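Local coordinates for tryptophan synthase alpha chain (Aquifex aeolicus, PDB 2EKC), which probably cleaves indoleglycerol phosphate to indole and glyceraldehyde 3-phosphate, as the alpha subunit of the enzyme that completes tryptophan biosynthesis, at residues V238-G242 against Q243-E247. Numbering follows the deposited sequence.
Sequences VKLAG and QKKIE
Leu240 and Lys245 each hold CG anti to their own carbonyl carbon (chi1 -67° in both), and a bend at chi3 of Lys245 (73°) brings the far end of the lysine across the leucine, the two side chains crossing at about a right angle. Both are part of a Schellman motif that ends helix 235-242 and leads into helix 246-258, the last helix of this TIM barrel. The touch between the side chains is aliphatic, with Leu240 CD2 4.1 Å from Lys245 CE. Nearer the backbone, CB of Lys245 rests 3.6 Å from the carbonyl oxygen Leu240 O.

The backbone turns at Lys244, the C' residue, which has the positive phi of that position. Its N donates to Ala241 O over 2.9 Å, from above the carbonyl plane. Lys245 N closes the wider turn by reaching back to Leu240 O at 3.0 Å, with an N-H...O angle of 159°. Gln243 N uses the same oxygen, Leu240 O, over 3.2 Å and less straight. These two donors arrive from opposite faces of the Leu240 carbonyl plane, so two N-H groups grip this one oxygen. Lys245, whose N closes the Schellman motif, is also the centre of an inverse gamma turn and the N-cap of helix 246-258.

The side chain of Val238, on helix 235-242, packs against Thr63, Ile64 and Ala67 of helix 62-73, whereas that of Lys244 touches Asp29 and Thr32. On the exposed side a water bridges the turn, donating to Lys239 O at 2.7 Å and accepting from Gln243 NE2 at 3.0 Å.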
loop_
_atom_site.group_PDB
_atom_site.type_symbol
_atom_site.label_atom_id
_atom_site.label_comp_id
_atom_site.label_asym_id
_atom_site.label_seq_id
_atom_site.Cartn_x
_atom_site.Cartn_y
_atom_site.Cartn_z
ATOM N N VAL A 238 4.026 7.662 9.545
ATOM C CA VAL A 238 4.560 8.909 9.009
ATOM C C VAL A 238 4.815 9.943 10.106
ATOM O O VAL A 238 5.842 10.626 10.100
ATOM C CB VAL A 238 3.601 9.480 7.934
ATOM C CG1 VAL A 238 4.032 10.870 7.506
ATOM C CG2 VAL A 238 3.582 8.549 6.742
ATOM N N LYS A 239 3.889 10.036 11.054
ATOM C CA LYS A 239 4.008 10.971 12.173
ATOM C C LYS A 239 5.327 10.766 12.923
ATOM O O LYS A 239 6.068 11.720 13.185
ATOM C CB LYS A 239 2.832 10.766 13.130
ATOM C CG LYS A 239 2.939 11.526 14.440
ATOM C CD LYS A 239 1.685 11.322 15.281
ATOM C CE LYS A 239 1.822 11.999 16.635
ATOM N NZ LYS A 239 0.518 12.110 17.342
ATOM N N LEU A 240 5.615 9.515 13.261
ATOM C CA LEU A 240 6.839 9.178 13.980
ATOM C C LEU A 240 8.069 9.468 13.131
ATOM O O LEU A 240 9.076 9.969 13.630
ATOM C CB LEU A 240 6.813 7.704 14.392
ATOM C CG LEU A 240 5.750 7.378 15.443
ATOM C CD1 LEU A 240 5.724 5.882 15.712
ATOM C CD2 LEU A 240 6.047 8.164 16.726
ATOM N N ALA A 241 7.986 9.155 11.845
ATOM C CA ALA A 241 9.094 9.411 10.934
ATOM C C ALA A 241 9.402 10.909 10.873
ATOM O O ALA A 241 10.562 11.309 10.740
ATOM C CB ALA A 241 8.758 8.882 9.544
ATOM N N GLY A 242 8.361 11.731 10.983
ATOM C CA GLY A 242 8.533 13.173 10.939
ATOM C C GLY A 242 9.470 13.737 11.996
ATOM O O GLY A 242 10.123 14.757 11.768
ATOM N N GLN A 243 9.529 13.085 13.155
ATOM C CA GLN A 243 10.403 13.515 14.243
ATOM C C GLN A 243 11.615 12.593 14.332
ATOM O O GLN A 243 12.312 12.580 15.340
ATOM C CB GLN A 243 9.669 13.468 15.584
ATOM C CG GLN A 243 8.519 14.444 15.740
ATOM C CD GLN A 243 7.858 14.315 17.106
ATOM O OE1 GLN A 243 8.467 14.611 18.135
ATOM N NE2 GLN A 243 6.616 13.856 17.119
ATOM N N LYS A 244 11.845 11.812 13.283
ATOM C CA LYS A 244 12.968 10.881 13.244
ATOM C C LYS A 244 12.955 9.914 14.431
ATOM O O LYS A 244 14.008 9.505 14.919
ATOM C CB LYS A 244 14.292 11.659 13.217
ATOM C CG LYS A 244 14.382 12.662 12.076
ATOM C CD LYS A 244 15.677 13.454 12.117
ATOM C CE LYS A 244 15.697 14.522 11.031
ATOM N NZ LYS A 244 16.926 15.360 11.091
ATOM N N LYS A 245 11.761 9.550 14.892
ATOM C CA LYS A 245 11.625 8.624 16.015
ATOM C C LYS A 245 11.586 7.204 15.468
ATOM O O LYS A 245 10.557 6.522 15.513
ATOM C CB LYS A 245 10.354 8.953 16.808
ATOM C CG LYS A 245 10.438 10.307 17.510
ATOM C CD LYS A 245 9.081 10.804 18.032
ATOM C CE LYS A 245 8.611 10.031 19.255
ATOM N NZ LYS A 245 7.388 10.644 19.852
ATOM N N ILE A 246 12.734 6.772 14.955
ATOM C CA ILE A 246 12.891 5.460 14.341
ATOM C C ILE A 246 12.663 4.281 15.279
ATOM O O ILE A 246 12.030 3.292 14.899
ATOM C CB ILE A 246 14.292 5.328 13.702
ATOM C CG1 ILE A 246 14.555 6.528 12.781
ATOM C CG2 ILE A 246 14.400 4.017 12.930
ATOM C CD1 ILE A 246 13.454 6.790 11.766
ATOM N N GLU A 247 13.176 4.377 16.501
ATOM C CA GLU A 247 13.004 3.288 17.452
ATOM C C GLU A 247 11.537 3.112 17.816
ATOM O O GLU A 247 11.055 1.988 17.921
ATOM C CB GLU A 247 13.823 3.536 18.721
ATOM C CG GLU A 247 13.815 2.344 19.670
ATOM C CD GLU A 247 14.573 2.608 20.957
ATOM O OE1 GLU A 247 15.762 2.980 20.887
ATOM O OE2 GLU A 247 13.978 2.439 22.039
HETATM O O HOH W 1 5.497 14.063 14.392
#